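Local coordinates for protein magnesium transporter MgtE (Enterococcus faecalis, PDB 2OUX) that probably transports magnesium ions across the cell membrane as a homodimer, its cytosolic part binding several Mg2+ ions, at residues R51-Y55 against Y80-M84. Numbering follows the deposited sequence.
Sequences RQHLY and YLAEM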
ATOM      1  N   ARG A  51      -2.201  23.236  23.518  1.00 40.35           N
ATOM      2  CA  ARG A  51      -1.190  22.867  22.528  1.00 40.08           C
ATOM      3  C   ARG A  51       0.181  23.002  23.171  1.00 39.00           C
ATOM      4  O   ARG A  51       1.058  22.156  22.985  1.00 36.53           O
ATOM      5  CB  ARG A  51      -1.235  23.780  21.301  1.00 40.22           C
ATOM      6  CG  ARG A  51      -2.498  23.717  20.475  1.00 40.61           C
ATOM      7  CD  ARG A  51      -2.296  24.481  19.168  1.00 41.91           C
ATOM      8  NE  ARG A  51      -3.541  25.070  18.691  1.00 43.02           N
ATOM      9  CZ  ARG A  51      -3.739  26.373  18.545  1.00 42.74           C
ATOM     10  NH1 ARG A  51      -2.769  27.229  18.833  1.00 43.57           N
ATOM     11  NH2 ARG A  51      -4.911  26.822  18.115  1.00 46.74           N
ATOM     12  N   GLN A  52       0.354  24.079  23.929  1.00 40.22           N
ATOM     13  CA  GLN A  52       1.613  24.347  24.611  1.00 40.81           C
ATOM     14  C   GLN A  52       2.022  23.199  25.532  1.00 40.97           C
ATOM     15  O   GLN A  52       3.174  22.753  25.505  1.00 41.04           O
ATOM     16  CB  GLN A  52       1.504  25.649  25.408  1.00 43.06           C
ATOM     17  CG  GLN A  52       1.524  26.905  24.547  1.00 44.98           C
ATOM     18  CD  GLN A  52       2.773  26.994  23.675  1.00 45.66           C
ATOM     19  OE1 GLN A  52       3.854  26.558  24.073  1.00 44.99           O
ATOM     20  NE2 GLN A  52       2.630  27.578  22.491  1.00 45.16           N
ATOM     21  N   HIS A  53       1.082  22.728  26.351  1.00 40.21           N
ATOM     22  CA  HIS A  53       1.357  21.618  27.262  1.00 40.91           C
ATOM     23  C   HIS A  53       1.799  20.436  26.434  1.00 39.56           C
ATOM     24  O   HIS A  53       2.764  19.746  26.768  1.00 39.70           O
ATOM     25  CB  HIS A  53       0.100  21.204  28.031  1.00 42.48           C
ATOM     26  CG  HIS A  53      -0.341  22.196  29.051  1.00 45.51           C
ATOM     27  ND1 HIS A  53       0.435  22.561  30.126  1.00 46.34           N
ATOM     28  CD2 HIS A  53      -1.500  22.902  29.172  1.00 45.23           C
ATOM     29  CE1 HIS A  53      -0.215  23.442  30.866  1.00 47.24           C
ATOM     30  NE2 HIS A  53      -1.393  23.661  30.301  1.00 45.10           N
ATOM     31  N   LEU A  54       1.072  20.212  25.344  1.00 38.18           N
ATOM     32  CA  LEU A  54       1.351  19.098  24.460  1.00 36.56           C
ATOM     33  C   LEU A  54       2.782  19.115  23.942  1.00 36.59           C
ATOM     34  O   LEU A  54       3.406  18.061  23.820  1.00 36.57           O
ATOM     35  CB  LEU A  54       0.344  19.084  23.314  1.00 35.03           C
ATOM     36  CG  LEU A  54       0.409  17.891  22.369  1.00 31.32           C
ATOM     37  CD1 LEU A  54      -0.912  17.734  21.673  1.00 32.17           C
ATOM     38  CD2 LEU A  54       1.531  18.099  21.376  1.00 32.36           C
ATOM     39  N   TYR A  55       3.305  20.304  23.656  1.00 36.55           N
ATOM     40  CA  TYR A  55       4.679  20.439  23.174  1.00 36.93           C
ATOM     41  C   TYR A  55       5.659  20.023  24.267  1.00 38.80           C
ATOM     42  O   TYR A  55       6.777  19.596  23.981  1.00 38.15           O
ATOM     43  CB  TYR A  55       4.964  21.890  22.759  1.00 35.87           C
ATOM     44  CG  TYR A  55       4.078  22.405  21.640  1.00 37.05           C
ATOM     45  CD1 TYR A  55       3.609  23.721  21.642  1.00 37.20           C
ATOM     46  CD2 TYR A  55       3.702  21.575  20.580  1.00 37.51           C
ATOM     47  CE1 TYR A  55       2.784  24.196  20.620  1.00 36.70           C
ATOM     48  CE2 TYR A  55       2.877  22.041  19.551  1.00 36.41           C
ATOM     49  CZ  TYR A  55       2.422  23.346  19.577  1.00 37.50           C
ATOM     50  OH  TYR A  55       1.595  23.791  18.569  1.00 37.58           O
ATOM     51  N   TYR A  80       1.135  27.601  14.197  1.00 49.44           N
ATOM     52  CA  TYR A  80       1.354  26.385  14.989  1.00 44.98           C
ATOM     53  C   TYR A  80       2.852  26.402  15.238  1.00 43.78           C
ATOM     54  O   TYR A  80       3.321  26.241  16.363  1.00 41.92           O
ATOM     55  CB  TYR A  80       1.036  25.097  14.222  1.00 43.24           C
ATOM     56  CG  TYR A  80      -0.415  24.677  14.198  1.00 43.24           C
ATOM     57  CD1 TYR A  80      -1.234  24.830  15.317  1.00 41.59           C
ATOM     58  CD2 TYR A  80      -0.962  24.086  13.055  1.00 43.44           C
ATOM     59  CE1 TYR A  80      -2.561  24.400  15.300  1.00 42.29           C
ATOM     60  CE2 TYR A  80      -2.287  23.652  13.030  1.00 42.82           C
ATOM     61  CZ  TYR A  80      -3.079  23.814  14.151  1.00 42.02           C
ATOM     62  OH  TYR A  80      -4.384  23.381  14.123  1.00 41.76           O
ATOM     63  N   LEU A  81       3.599  26.616  14.160  1.00 43.03           N
ATOM     64  CA  LEU A  81       5.048  26.658  14.237  1.00 44.54           C
ATOM     65  C   LEU A  81       5.557  27.876  15.006  1.00 44.59           C
ATOM     66  O   LEU A  81       6.531  27.782  15.751  1.00 43.55           O
ATOM     67  CB  LEU A  81       5.650  26.650  12.831  1.00 45.14           C
ATOM     68  CG  LEU A  81       5.283  25.499  11.887  1.00 47.05           C
ATOM     69  CD1 LEU A  81       6.465  25.258  10.951  1.00 46.50           C
ATOM     70  CD2 LEU A  81       4.977  24.224  12.665  1.00 45.91           C
ATOM     71  N   ALA A  82       4.896  29.016  14.820  1.00 44.70           N
ATOM     72  CA  ALA A  82       5.291  30.248  15.493  1.00 45.20           C
ATOM     73  C   ALA A  82       5.241  30.104  17.012  1.00 44.48           C
ATOM     74  O   ALA A  82       6.193  30.469  17.701  1.00 43.15           O
ATOM     75  CB  ALA A  82       4.397  31.389  15.052  1.00 46.43           C
ATOM     76  N   GLU A  83       4.136  29.565  17.525  1.00 44.59           N
ATOM     77  CA  GLU A  83       3.975  29.384  18.965  1.00 44.23           C
ATOM     78  C   GLU A  83       5.021  28.436  19.547  1.00 45.79           C
ATOM     79  O   GLU A  83       5.241  28.407  20.757  1.00 46.76           O
ATOM     80  CB  GLU A  83       2.560  28.882  19.288  1.00 43.45           C
ATOM     81  CG  GLU A  83       2.186  27.550  18.662  1.00 40.90           C
ATOM     82  CD  GLU A  83       0.707  27.222  18.819  1.00 42.07           C
ATOM     83  OE1 GLU A  83      -0.132  28.115  18.575  1.00 41.83           O
ATOM     84  OE2 GLU A  83       0.376  26.070  19.170  1.00 40.95           O
HETATM   85  N   MSE A  84       5.676  27.665  18.690  1.00 47.05           N
HETATM   86  CA  MSE A  84       6.703  26.734  19.148  1.00 47.75           C
HETATM   87  C   MSE A  84       8.031  27.458  19.281  1.00 48.80           C
HETATM   88  O   MSE A  84       8.273  28.445  18.590  1.00 50.47           O
HETATM   89  CB  MSE A  84       6.885  25.591  18.149  1.00 47.29           C
HETATM   90  CG  MSE A  84       5.886  24.455  18.249  1.00 48.27           C
HETATM   91 SE   MSE A  84       5.941  23.340  16.657  1.00 53.98          SE
HETATM   92  CE  MSE A  84       7.628  22.508  16.874  1.00 50.05           C
TER
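A single carboxylate can satisfy several donors at a helix-helix seam, and Glu83 illustrates this well. Arg51, one turn ahead of Tyr55 on helix 48-57, places NH1 2.8 Å from Glu83 OE1 in a salt bridge, with a weak hydrogen bond of 3.4 Å from the same NH1 to Glu83 OE2. The second oxygen is better served by Tyr55, whose OH donates to Glu83 OE2 at 2.7 Å; that hydroxyl also hydrogen-bonds to the hydroxyl of Tyr43. The main chain takes part as well: Gln52 NE2, one residue on from Arg51, donates to Glu83 O at 3.2 Å.

Aromatic rings complete the contact. Tyr80 presents its ring edge to the face of the Arg51 guanidinium (Tyr80 CE1 to Arg51 NE, 3.6 Å). The selenomethionine at Met84 sets CG over the Tyr55 ring, 3.9 Å from its centroid, in a CH-pi contact, with SE 4.8 Å from that centroid and oblique, a Met-aromatic contact; Leu63 of helix 60-67 touches both residues. Buried tyrosines beside a partly exposed ion pair thus join two helices nonadjacent in sequence, as expected of the all-helical, superhelical MgtE N domain, the Tyr80 side chain lying about 12 Å from a bound Mg2+.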